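PDB 6HXJ: ATP-citrate lyase beta-subunit from Chlorobium limicola, which probably takes part in the ATP-dependent cleavage of citrate by coenzyme A, which yields acetyl-CoA, oxaloacetate, ADP and phosphate. Local coordinates for residues A[2-6]-A[207-211]; A[15-19]-A[173-177]; A[21-26]-A[92-97]; A[180-184]-A[217-221]; A[188-192]-A[202-206]. All coordinates share one frame; numbering follows the deposited sequence.

Contact 1 of 5, residues A[2-6]-A[207-211]; sequences AKILE and VMNVD
Ile4 spreads its two branches over Met208 and Val210. Its CB stands 4.0 Å from Met208 O. From there CG2 goes to Val210 CG2 at 3.8 Å, the two side chains crossing at about a right angle. CG1 takes the other way: lying between the backbone N and the carbonyl carbon (chi1 66°), it is set against Met208 O and Met208 CB, the latter at 3.9 Å. The terminal methyl CD1 then runs alongside the extended methionine and touches Met208 SD at 3.8 Å. A beta-branched residue suits this place because each arm has its own neighbour on one strand. The N-terminal strand 3-4 is here added antiparallel to strand 200-210, forming, within this chain, an outermost strand of the antiparallel sheet of the ATP-grasp region. Val210 N donates to Ala2 O at 3.0 Å, and Ile4 N to Met208 O at 3.1 Å. With an alanine here, Met208 SD and Val210 CG2 would probably lose the apolar partner they have in this strand and a gap would open beside them. Met208 also packs on Ala9 and Leu12 of helix 6-15. Asn209 OD1 lies 3.5 Å from Lys3 CB, while its ND2 bonds Ser186 OG.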
# COMPACT_ATOMS: atom_id res chain seq x y z
N ALA A 2 -54.06 -10.42 -28.81
CA ALA A 2 -53.18 -11.24 -29.65
C ALA A 2 -53.82 -12.58 -30.01
O ALA A 2 -53.99 -13.46 -29.15
CB ALA A 2 -51.83 -11.44 -28.96
N LYS A 3 -54.22 -12.70 -31.30
CA LYS A 3 -54.85 -13.90 -31.81
C LYS A 3 -53.83 -14.98 -31.85
O LYS A 3 -52.70 -14.74 -32.23
CB LYS A 3 -55.46 -13.69 -33.19
CG LYS A 3 -56.40 -14.82 -33.59
CD LYS A 3 -57.11 -14.51 -34.91
CE LYS A 3 -57.88 -15.68 -35.45
NZ LYS A 3 -58.56 -15.33 -36.73
N ILE A 4 -54.21 -16.16 -31.41
CA ILE A 4 -53.32 -17.30 -31.39
C ILE A 4 -53.90 -18.42 -32.22
O ILE A 4 -55.13 -18.53 -32.36
CB ILE A 4 -53.00 -17.75 -29.96
CG1 ILE A 4 -54.25 -18.28 -29.23
CG2 ILE A 4 -52.32 -16.61 -29.19
CD1 ILE A 4 -54.00 -19.00 -27.98
N LEU A 5 -53.02 -19.26 -32.75
CA LEU A 5 -53.39 -20.39 -33.60
C LEU A 5 -54.22 -21.46 -32.92
O LEU A 5 -54.23 -21.58 -31.69
CB LEU A 5 -52.17 -21.02 -34.27
CG LEU A 5 -51.54 -20.16 -35.39
CD1 LEU A 5 -50.24 -20.73 -35.86
CD2 LEU A 5 -52.47 -20.00 -36.58
N GLU A 6 -54.91 -22.24 -33.75
CA GLU A 6 -55.79 -23.33 -33.33
C GLU A 6 -55.09 -24.28 -32.38
O GLU A 6 -55.62 -24.53 -31.30
CB GLU A 6 -56.32 -24.11 -34.53
CG GLU A 6 -57.32 -23.35 -35.38
CD GLU A 6 -57.80 -24.14 -36.57
OE1 GLU A 6 -58.29 -25.28 -36.37
OE2 GLU A 6 -57.71 -23.63 -37.71
N VAL A 207 -61.39 -20.09 -31.24
CA VAL A 207 -60.89 -18.74 -31.52
C VAL A 207 -60.42 -18.09 -30.20
O VAL A 207 -61.24 -17.60 -29.43
CB VAL A 207 -61.93 -17.85 -32.27
CG1 VAL A 207 -61.31 -16.54 -32.73
CG2 VAL A 207 -62.55 -18.58 -33.45
N MET A 208 -59.11 -18.06 -29.93
CA MET A 208 -58.61 -17.51 -28.68
C MET A 208 -57.70 -16.31 -28.84
O MET A 208 -56.70 -16.37 -29.55
CB MET A 208 -57.88 -18.61 -27.88
CG MET A 208 -57.65 -18.28 -26.48
SD MET A 208 -57.01 -19.78 -25.74
CE MET A 208 -56.91 -19.27 -23.97
N ASN A 209 -58.00 -15.24 -28.10
CA ASN A 209 -57.14 -14.04 -28.03
C ASN A 209 -56.57 -13.93 -26.62
O ASN A 209 -57.35 -13.92 -25.66
CB ASN A 209 -57.90 -12.77 -28.39
CG ASN A 209 -58.48 -12.82 -29.77
OD1 ASN A 209 -57.79 -12.59 -30.77
ND2 ASN A 209 -59.75 -13.19 -29.87
N VAL A 210 -55.24 -13.89 -26.49
CA VAL A 210 -54.62 -13.77 -25.17
C VAL A 210 -53.87 -12.45 -25.06
O VAL A 210 -53.45 -11.88 -26.06
CB VAL A 210 -53.77 -14.98 -24.69
CG1 VAL A 210 -54.66 -16.20 -24.45
CG2 VAL A 210 -52.62 -15.31 -25.63
N ASP A 211 -53.72 -11.94 -23.84
CA ASP A 211 -52.98 -10.69 -23.63
C ASP A 211 -51.45 -11.02 -23.61
O ASP A 211 -50.92 -11.43 -22.57
CB ASP A 211 -53.49 -9.99 -22.36
CG ASP A 211 -52.65 -8.82 -21.85
OD1 ASP A 211 -51.91 -8.21 -22.67
OD2 ASP A 211 -52.78 -8.48 -20.65

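Contact 2 of 5, residues A[15-19]-A[173-177]; sequences KWGIP and SRLIL
The indole of Trp16 has the backbone O of Leu177 over one face, and its CE3 atom meets Leu177 CB at 3.9 Å, the two side chains crossing at about a right angle. At the indole's edge NE1 donates a hydrogen bond to OE2 of Glu182, a partner beyond these segments, which fixes the ring's rotation. The second flat group, the guanidinium of Arg174, receives Gly17 O at its edge, 18° out of its plane. Helix 6-15 ends here in a Schellman motif, with Gly17 as its C-prime residue: the positive phi of 55° is easily taken by a residue without a side chain, and the turn lays Gly17 and Ile18 against helix 163-181.

Arg174 NH1 donates to Gly17 O at 2.8 Å, a moderately bent bond. Its chain is folded at chi2 (-102°), which brings the guanidinium round to that carbonyl and lays the aliphatic part along the turn, with CD 3.5 Å from Trp16 O. A long arginine suits a helix surface here, since its carbons cover the turn before its charged end grips the carbonyl.

Ile18 slides past Arg174 in the opposite direction, its CG1 lying 3.9 Å from Arg174 CB. Leu175 is buried and turned to the sheet, packing on Val107 and Ile109 of strand 104-112 and on Ile187 and Ile189 of strand 184-195. Apolar Ile18 thus enters at the margin of the helix-sheet interface, where its CD1 approaches Leu175 CA at 4.0 Å and Leu175 CD1 at 4.2 Å.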
# COMPACT_ATOMS: atom_id res chain seq x y z
N LYS A 15 -55.15 -28.17 -21.14
CA LYS A 15 -54.61 -27.82 -19.83
C LYS A 15 -55.71 -27.61 -18.78
O LYS A 15 -55.60 -28.13 -17.67
CB LYS A 15 -53.74 -26.56 -19.98
CG LYS A 15 -53.28 -25.98 -18.67
CD LYS A 15 -52.09 -25.08 -18.89
CE LYS A 15 -52.03 -24.04 -17.82
NZ LYS A 15 -50.88 -23.11 -18.02
N TRP A 16 -56.77 -26.88 -19.12
CA TRP A 16 -57.86 -26.60 -18.18
C TRP A 16 -59.01 -27.59 -18.33
O TRP A 16 -60.13 -27.31 -17.90
CB TRP A 16 -58.30 -25.13 -18.28
CG TRP A 16 -57.19 -24.21 -17.87
CD1 TRP A 16 -56.22 -23.69 -18.67
CD2 TRP A 16 -56.82 -23.88 -16.53
NE1 TRP A 16 -55.30 -22.99 -17.92
CE2 TRP A 16 -55.63 -23.12 -16.59
CE3 TRP A 16 -57.38 -24.17 -15.27
CZ2 TRP A 16 -54.99 -22.66 -15.44
CZ3 TRP A 16 -56.73 -23.71 -14.14
CH2 TRP A 16 -55.56 -22.96 -14.23
N GLY A 17 -58.71 -28.75 -18.90
CA GLY A 17 -59.69 -29.82 -19.10
C GLY A 17 -60.92 -29.37 -19.86
O GLY A 17 -62.02 -29.35 -19.30
N ILE A 18 -60.74 -28.99 -21.13
CA ILE A 18 -61.84 -28.57 -22.00
C ILE A 18 -61.92 -29.58 -23.14
O ILE A 18 -60.90 -29.85 -23.79
CB ILE A 18 -61.67 -27.12 -22.48
CG1 ILE A 18 -61.69 -26.14 -21.29
CG2 ILE A 18 -62.72 -26.76 -23.55
CD1 ILE A 18 -61.25 -24.74 -21.62
N PRO A 19 -63.11 -30.18 -23.35
CA PRO A 19 -63.25 -31.19 -24.41
C PRO A 19 -62.76 -30.72 -25.76
O PRO A 19 -63.28 -29.75 -26.29
CB PRO A 19 -64.75 -31.46 -24.39
CG PRO A 19 -65.18 -31.16 -23.01
CD PRO A 19 -64.39 -29.96 -22.64
N SER A 173 -67.32 -23.43 -16.51
CA SER A 173 -66.41 -23.11 -15.43
C SER A 173 -64.95 -23.29 -15.84
O SER A 173 -64.12 -22.42 -15.58
CB SER A 173 -66.76 -23.92 -14.18
OG SER A 173 -66.38 -25.28 -14.16
N ARG A 174 -64.67 -24.39 -16.52
CA ARG A 174 -63.33 -24.68 -17.01
C ARG A 174 -62.91 -23.58 -17.97
O ARG A 174 -61.82 -23.05 -17.84
CB ARG A 174 -63.30 -26.04 -17.71
CG ARG A 174 -63.99 -27.18 -16.96
CD ARG A 174 -63.06 -28.13 -16.24
NE ARG A 174 -63.81 -29.26 -15.67
CZ ARG A 174 -63.78 -30.52 -16.12
NH1 ARG A 174 -63.01 -30.84 -17.15
NH2 ARG A 174 -64.50 -31.46 -15.53
N LEU A 175 -63.81 -23.18 -18.88
CA LEU A 175 -63.56 -22.10 -19.79
C LEU A 175 -63.27 -20.85 -19.00
O LEU A 175 -62.31 -20.15 -19.30
CB LEU A 175 -64.79 -21.86 -20.64
CG LEU A 175 -64.60 -20.96 -21.87
CD1 LEU A 175 -63.74 -21.65 -22.94
CD2 LEU A 175 -65.95 -20.59 -22.48
N ILE A 176 -64.06 -20.59 -17.96
CA ILE A 176 -63.91 -19.44 -17.08
C ILE A 176 -62.58 -19.49 -16.37
O ILE A 176 -61.94 -18.45 -16.22
CB ILE A 176 -65.10 -19.35 -16.11
CG1 ILE A 176 -66.34 -18.81 -16.85
CG2 ILE A 176 -64.77 -18.46 -14.91
CD1 ILE A 176 -67.66 -19.09 -16.20
N LEU A 177 -62.15 -20.69 -15.93
CA LEU A 177 -60.87 -20.90 -15.26
C LEU A 177 -59.75 -20.63 -16.26
O LEU A 177 -58.79 -19.94 -15.92
CB LEU A 177 -60.75 -22.32 -14.68
CG LEU A 177 -61.28 -22.48 -13.30
CD1 LEU A 177 -61.27 -23.93 -12.86
CD2 LEU A 177 -60.56 -21.55 -12.36

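Contact 3 of 5, residues A[21-26]-A[92-97]; sequences PNYVVI and QVIIAE
Val24 N donates to Ile95 O, and Ile95 N returns a bond to Val24 O, both at 3.0 Å. Their strands, 23-25 and 93-96, run antiparallel with segment axes 4.7 Å apart, and such pairs satisfy the facing polar atoms of the backbones. Farther on, Ile26 N reaches Val93 O at 2.9 Å, while Val93 N meets Ile26 O. At the other end Glu97 N bonds Asn22 O at 3.1 Å. Asn22 N is served by a side chain: Glu97 OE2 takes it at 3.1 Å, approached from above the carboxylate plane, 47° out of it. The glutamate can do this because its CG stands between N and the carbonyl carbon (chi1 56°), with an extended chain beyond. Asn22 ND2 is also near OE2, but too poorly angled for a bond.

Beta-branched residues suit the extended backbone of these strands, the outer of which is exposed at Val24 and Val25. On one face Ile26 CG1 packs on Ile95 CD1 at 3.6 Å; on the other Tyr23 CB lies 3.8 Å from Ala96 CB, the alanine's single methyl letting this close, non-hydrogen-bonded pair meet, and Tyr23 CD1 touches Ile94 CD1 at 3.9 Å.

Within the ATP-grasp region this pair belongs to a small antiparallel sheet. Strand 93-96 is its middle member, with Ile94 and Ala96 bonding Lys50 and Val48 on the side away from 23-25, and Tyr23 touches Met10 and Lys11 of helix 6-15.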
# COMPACT_ATOMS: atom_id res chain seq x y z
N PRO A 21 -61.11 -32.15 -29.74
CA PRO A 21 -60.81 -33.30 -30.59
C PRO A 21 -59.31 -33.55 -30.66
O PRO A 21 -58.52 -32.61 -30.59
CB PRO A 21 -61.34 -32.86 -31.95
CG PRO A 21 -61.30 -31.40 -31.93
CD PRO A 21 -61.65 -31.03 -30.53
N ASN A 22 -58.93 -34.83 -30.79
CA ASN A 22 -57.53 -35.21 -30.90
C ASN A 22 -56.98 -34.55 -32.14
O ASN A 22 -57.62 -34.56 -33.19
CB ASN A 22 -57.36 -36.72 -30.95
CG ASN A 22 -57.85 -37.44 -29.71
OD1 ASN A 22 -57.71 -36.95 -28.58
ND2 ASN A 22 -58.45 -38.61 -29.89
N TYR A 23 -55.84 -33.88 -31.99
CA TYR A 23 -55.24 -33.14 -33.08
C TYR A 23 -53.74 -33.33 -33.08
O TYR A 23 -53.15 -33.71 -32.07
CB TYR A 23 -55.60 -31.64 -32.96
CG TYR A 23 -54.93 -30.94 -31.79
CD1 TYR A 23 -53.58 -30.62 -31.83
CD2 TYR A 23 -55.63 -30.67 -30.62
CE1 TYR A 23 -52.94 -30.04 -30.73
CE2 TYR A 23 -55.01 -30.07 -29.53
CZ TYR A 23 -53.67 -29.73 -29.60
OH TYR A 23 -53.06 -29.15 -28.51
N VAL A 24 -53.13 -33.04 -34.22
CA VAL A 24 -51.69 -33.11 -34.44
C VAL A 24 -51.28 -31.98 -35.37
O VAL A 24 -51.97 -31.68 -36.34
CB VAL A 24 -51.17 -34.50 -34.93
CG1 VAL A 24 -51.02 -35.48 -33.76
CG2 VAL A 24 -52.04 -35.09 -36.05
N VAL A 25 -50.17 -31.32 -35.03
CA VAL A 25 -49.62 -30.21 -35.80
C VAL A 25 -48.31 -30.64 -36.45
O VAL A 25 -47.42 -31.14 -35.78
CB VAL A 25 -49.53 -28.88 -34.98
CG1 VAL A 25 -48.55 -28.99 -33.81
CG2 VAL A 25 -49.20 -27.69 -35.88
N ILE A 26 -48.25 -30.50 -37.78
CA ILE A 26 -47.09 -30.92 -38.59
C ILE A 26 -46.63 -29.83 -39.57
O ILE A 26 -47.45 -29.04 -40.03
CB ILE A 26 -47.34 -32.28 -39.31
CG1 ILE A 26 -48.61 -32.26 -40.20
CG2 ILE A 26 -47.39 -33.43 -38.32
CD1 ILE A 26 -48.42 -31.99 -41.67
N GLN A 92 -47.25 -24.92 -42.20
CA GLN A 92 -47.75 -25.75 -41.11
C GLN A 92 -49.17 -26.18 -41.40
O GLN A 92 -49.96 -25.41 -41.94
CB GLN A 92 -47.71 -24.96 -39.81
CG GLN A 92 -47.31 -25.78 -38.59
CD GLN A 92 -47.24 -24.91 -37.35
OE1 GLN A 92 -47.79 -23.80 -37.30
NE2 GLN A 92 -46.56 -25.40 -36.33
N VAL A 93 -49.50 -27.42 -41.04
CA VAL A 93 -50.81 -28.03 -41.26
C VAL A 93 -51.25 -28.78 -40.01
O VAL A 93 -50.43 -29.45 -39.36
CB VAL A 93 -50.77 -28.95 -42.52
CG1 VAL A 93 -51.92 -29.96 -42.56
CG2 VAL A 93 -50.74 -28.13 -43.81
N ILE A 94 -52.53 -28.65 -39.67
CA ILE A 94 -53.16 -29.31 -38.53
C ILE A 94 -54.12 -30.39 -39.03
O ILE A 94 -54.79 -30.21 -40.05
CB ILE A 94 -53.82 -28.31 -37.55
CG1 ILE A 94 -54.52 -29.04 -36.39
CG2 ILE A 94 -54.74 -27.30 -38.24
CD1 ILE A 94 -54.21 -28.51 -34.99
N ILE A 95 -54.17 -31.51 -38.31
CA ILE A 95 -55.04 -32.61 -38.64
C ILE A 95 -55.74 -33.00 -37.36
O ILE A 95 -55.07 -33.41 -36.42
CB ILE A 95 -54.21 -33.79 -39.23
CG1 ILE A 95 -53.46 -33.40 -40.53
CG2 ILE A 95 -55.04 -35.05 -39.48
CD1 ILE A 95 -52.00 -33.44 -40.38
N ALA A 96 -57.07 -32.88 -37.31
CA ALA A 96 -57.86 -33.27 -36.14
C ALA A 96 -59.00 -34.21 -36.56
O ALA A 96 -59.50 -34.09 -37.68
CB ALA A 96 -58.43 -32.03 -35.45
N GLU A 97 -59.44 -35.12 -35.66
CA GLU A 97 -60.53 -36.07 -35.92
C GLU A 97 -61.92 -35.39 -36.03
O GLU A 97 -62.27 -34.57 -35.16
CB GLU A 97 -60.55 -37.19 -34.85
CG GLU A 97 -60.65 -36.70 -33.41
CD GLU A 97 -60.58 -37.74 -32.30
OE1 GLU A 97 -60.33 -38.93 -32.59
OE2 GLU A 97 -60.77 -37.34 -31.13

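Contact 4 of 5, residues A[180-184]-A[217-221]; sequences DNEDA and RHADW
A mainly polar contact joins Glu182 and Asp183, the residues just after helix 163-181, to Arg217, His218 and Trp221 of the loop after strand 200-210. Asp183 and Arg217 form a salt bridge, carboxylate and guanidinium planes only 18° apart. Arg217 NH2 sits on the syn side of both oxygens, 3.1 Å from Asp183 OD1 and 3.2 Å from OD2; NE adds a weak bond to OD2. The arginine, bent at chi2 and chi3, also uses NH1 for a salt bridge with an acidic side chain of the chain of another protein, which ties this corner of the ATP-grasp region to the assembly. Residues His218 to Trp221 make a type I beta turn that brings the two rings together, Trp221 CZ2 lying 3.6 Å above the centre of the imidazole. The indole donates nearly in its own plane: Trp221 NE1 bonds Glu182 OE1 at 3.0 Å, with an N-H...O angle of 162°. Glutamate suits the spot because its second oxygen serves Trp16 and Lys15. That lysine also pairs with Asp220, whose OD1 is 4.2 Å from Glu182 OE1, and so probably eases the repulsion between the two acids. A weak bond runs from His218 NE2 to Asn181 O, at 3.4 Å.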
# COMPACT_ATOMS: atom_id res chain seq x y z
N ASP A 180 -59.57 -16.83 -16.90
CA ASP A 180 -59.00 -16.17 -15.73
C ASP A 180 -57.48 -16.40 -15.66
O ASP A 180 -56.70 -15.44 -15.63
CB ASP A 180 -59.70 -16.69 -14.45
CG ASP A 180 -59.83 -15.69 -13.31
OD1 ASP A 180 -59.53 -16.08 -12.15
OD2 ASP A 180 -60.35 -14.58 -13.54
N ASN A 181 -57.08 -17.67 -15.75
CA ASN A 181 -55.70 -18.12 -15.61
C ASN A 181 -54.78 -17.93 -16.82
O ASN A 181 -53.56 -17.92 -16.66
CB ASN A 181 -55.71 -19.55 -15.17
CG ASN A 181 -56.06 -19.63 -13.69
OD1 ASN A 181 -55.19 -19.49 -12.82
ND2 ASN A 181 -57.33 -19.81 -13.36
N GLU A 182 -55.34 -17.80 -18.02
CA GLU A 182 -54.48 -17.64 -19.19
C GLU A 182 -54.37 -16.19 -19.67
O GLU A 182 -53.86 -15.97 -20.78
CB GLU A 182 -54.89 -18.57 -20.36
CG GLU A 182 -54.67 -20.06 -20.13
CD GLU A 182 -53.29 -20.52 -19.71
OE1 GLU A 182 -52.28 -20.04 -20.27
OE2 GLU A 182 -53.22 -21.41 -18.83
N ASP A 183 -54.82 -15.21 -18.90
CA ASP A 183 -54.78 -13.81 -19.33
C ASP A 183 -55.45 -13.59 -20.71
O ASP A 183 -54.94 -12.84 -21.53
CB ASP A 183 -53.31 -13.26 -19.32
CG ASP A 183 -52.89 -12.61 -18.00
OD1 ASP A 183 -53.35 -11.46 -17.72
OD2 ASP A 183 -52.05 -13.21 -17.29
N ALA A 184 -56.58 -14.27 -20.98
CA ALA A 184 -57.25 -14.14 -22.27
C ALA A 184 -57.97 -12.83 -22.39
O ALA A 184 -58.35 -12.26 -21.38
CB ALA A 184 -58.22 -15.29 -22.50
N ARG A 217 -45.53 -14.07 -17.18
CA ARG A 217 -46.17 -14.80 -16.11
C ARG A 217 -46.38 -16.24 -16.56
O ARG A 217 -46.65 -17.10 -15.72
CB ARG A 217 -47.53 -14.19 -15.79
CG ARG A 217 -47.48 -12.81 -15.21
CD ARG A 217 -48.63 -12.62 -14.28
NE ARG A 217 -49.85 -12.19 -14.96
CZ ARG A 217 -50.61 -11.19 -14.54
NH1 ARG A 217 -50.29 -10.51 -13.45
NH2 ARG A 217 -51.72 -10.87 -15.20
N HIS A 218 -46.34 -16.48 -17.89
CA HIS A 218 -46.58 -17.80 -18.52
C HIS A 218 -45.37 -18.38 -19.22
O HIS A 218 -45.06 -18.04 -20.37
CB HIS A 218 -47.75 -17.75 -19.50
CG HIS A 218 -48.93 -17.02 -18.96
ND1 HIS A 218 -49.00 -15.65 -19.03
CD2 HIS A 218 -50.00 -17.48 -18.30
CE1 HIS A 218 -50.13 -15.32 -18.44
NE2 HIS A 218 -50.77 -16.39 -17.98
N ALA A 219 -44.73 -19.34 -18.54
CA ALA A 219 -43.58 -20.07 -19.07
C ALA A 219 -44.00 -21.22 -20.03
O ALA A 219 -43.16 -21.72 -20.79
CB ALA A 219 -42.77 -20.62 -17.92
N ASP A 220 -45.29 -21.57 -20.03
CA ASP A 220 -45.85 -22.61 -20.89
C ASP A 220 -46.30 -22.08 -22.26
O ASP A 220 -46.76 -22.87 -23.09
CB ASP A 220 -46.98 -23.36 -20.16
CG ASP A 220 -48.33 -22.66 -20.06
OD1 ASP A 220 -48.35 -21.45 -19.69
OD2 ASP A 220 -49.36 -23.32 -20.30
N TRP A 221 -46.16 -20.76 -22.51
CA TRP A 221 -46.56 -20.12 -23.76
C TRP A 221 -45.51 -20.27 -24.84
O TRP A 221 -44.88 -19.29 -25.25
CB TRP A 221 -46.92 -18.64 -23.53
CG TRP A 221 -48.29 -18.37 -22.96
CD1 TRP A 221 -49.15 -19.28 -22.41
CD2 TRP A 221 -48.93 -17.10 -22.85
NE1 TRP A 221 -50.30 -18.66 -22.00
CE2 TRP A 221 -50.19 -17.31 -22.25
CE3 TRP A 221 -48.57 -15.80 -23.23
CZ2 TRP A 221 -51.08 -16.26 -21.99
CZ3 TRP A 221 -49.46 -14.76 -22.97
CH2 TRP A 221 -50.70 -15.00 -22.37

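Contact 5 of 5, residues A[188-192]-A[202-206]; sequences EINPL and AALDA
Leu204 N donates to Pro191 O at 2.9 Å, and Asn190 N to Asp205 O at 3.3 Å; these two backbone bonds hold together the beta hairpin of strands 184-195 and 200-210 where it turns a corner. Asp205 O lies in a good position for a second, weaker approach, since Ile189 CA also points its hydrogen at it from 3.3 Å. The bridges Ile189-Ala206 and Leu192-Ala203, both non-hydrogen-bonded pairs, frame the corner. The polar side chains have partners beyond the hairpin: Asn190 ND2 bonds Gly125 O, and Asp205 OD1 makes a salt bridge with Lys50.

The chain turns at Asn190, and the cis peptide bond joining it to Pro191 belongs to that corner, a geometry that proline tolerates far better than other residues. The proline ring meets Leu204 obliquely, Pro191 CD lying 3.8 Å from Leu204 CB, while the same CD is 3.5 Å from Asp205 OD2. An alanine here lacks CG and CD, so the preceding peptide would probably prefer trans, spoiling the corner and leaving Leu204 CB without the apolar contact of the ring.

Packing continues on the face of Ile189, Ala203 and Ala206. Ile189 CG2, placed anti to the backbone N (chi1 of CG1 -58°), meets Ala203 CB at 3.7 Å; the two small alanines suit a face where Phe13 of helix 6-15 lies against Ile189 and Ala206. Farther along, Leu192 brings its methyl CD1 to 3.9 Å from Ala202 O.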
# COMPACT_ATOMS: atom_id res chain seq x y z
N GLU A 188 -63.69 -18.02 -28.11
CA GLU A 188 -64.92 -18.28 -28.83
C GLU A 188 -64.91 -19.71 -29.37
O GLU A 188 -64.00 -20.09 -30.10
CB GLU A 188 -65.14 -17.25 -29.96
CG GLU A 188 -66.58 -17.18 -30.43
CD GLU A 188 -66.82 -17.18 -31.93
OE1 GLU A 188 -66.27 -18.06 -32.63
OE2 GLU A 188 -67.60 -16.32 -32.40
N ILE A 189 -65.88 -20.52 -28.93
CA ILE A 189 -66.05 -21.91 -29.35
C ILE A 189 -67.39 -22.05 -30.09
O ILE A 189 -68.46 -21.89 -29.50
CB ILE A 189 -65.92 -22.90 -28.16
CG1 ILE A 189 -64.55 -22.77 -27.45
CG2 ILE A 189 -66.18 -24.34 -28.65
CD1 ILE A 189 -64.43 -23.48 -26.13
N ASN A 190 -67.31 -22.30 -31.39
CA ASN A 190 -68.48 -22.45 -32.23
C ASN A 190 -68.11 -23.34 -33.38
O ASN A 190 -67.40 -22.89 -34.28
CB ASN A 190 -69.05 -21.11 -32.71
CG ASN A 190 -70.40 -21.23 -33.36
OD1 ASN A 190 -71.35 -21.82 -32.81
ND2 ASN A 190 -70.52 -20.66 -34.55
N PRO A 191 -68.52 -24.62 -33.34
CA PRO A 191 -69.39 -25.22 -32.33
C PRO A 191 -68.72 -26.00 -31.22
O PRO A 191 -67.61 -26.53 -31.37
CB PRO A 191 -70.27 -26.16 -33.17
CG PRO A 191 -69.36 -26.62 -34.30
CD PRO A 191 -68.27 -25.56 -34.45
N LEU A 192 -69.44 -26.07 -30.10
CA LEU A 192 -69.13 -26.94 -28.97
C LEU A 192 -70.13 -28.09 -29.24
O LEU A 192 -71.35 -27.93 -29.08
CB LEU A 192 -69.38 -26.25 -27.60
CG LEU A 192 -69.31 -27.19 -26.37
CD1 LEU A 192 -67.88 -27.60 -26.04
CD2 LEU A 192 -70.04 -26.63 -25.17
N ALA A 202 -66.90 -31.88 -27.45
CA ALA A 202 -65.71 -31.45 -28.18
C ALA A 202 -65.86 -30.02 -28.67
O ALA A 202 -66.88 -29.65 -29.24
CB ALA A 202 -65.41 -32.36 -29.36
N ALA A 203 -64.81 -29.21 -28.46
CA ALA A 203 -64.71 -27.83 -28.92
C ALA A 203 -64.15 -27.93 -30.32
O ALA A 203 -62.97 -28.24 -30.49
CB ALA A 203 -63.77 -27.05 -28.03
N LEU A 204 -65.01 -27.77 -31.34
CA LEU A 204 -64.58 -27.94 -32.72
C LEU A 204 -63.78 -26.74 -33.26
O LEU A 204 -62.67 -26.97 -33.76
CB LEU A 204 -65.76 -28.30 -33.63
CG LEU A 204 -65.80 -29.74 -34.14
CD1 LEU A 204 -65.62 -30.77 -33.02
CD2 LEU A 204 -67.07 -29.99 -34.90
N ASP A 205 -64.30 -25.48 -33.17
CA ASP A 205 -63.60 -24.28 -33.65
C ASP A 205 -63.23 -23.40 -32.49
O ASP A 205 -64.10 -22.79 -31.87
CB ASP A 205 -64.42 -23.48 -34.69
CG ASP A 205 -64.67 -24.18 -36.02
OD1 ASP A 205 -63.69 -24.67 -36.64
OD2 ASP A 205 -65.84 -24.18 -36.48
N ALA A 206 -61.92 -23.30 -32.22
CA ALA A 206 -61.39 -22.53 -31.10
C ALA A 206 -60.72 -21.23 -31.52
O ALA A 206 -59.60 -21.26 -32.07
CB ALA A 206 -60.42 -23.39 -30.31

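Contacts 1 and 5 share strand 200-210 and sit in one sheet, joined directly where Val207 O lies 2.8 Å from Glu188 N. Contact 4, centred about 12 Å from contact 1, touches it through Asp211 N and Asp183 O, 2.8 Å apart. Contacts 2 and 4 both draw on helix 163-181, their centres about 13 Å apart. The chain leaving contact 2 reaches the hairpin of contact 5, Pro19 O lying 2.7 Å from Ala203 N, and then enters contact 3, whose Pro21 packs on Ala203. The Arg217 side chain of contact 4 lies about 14 Å from a bound coenzyme A, too far for contact.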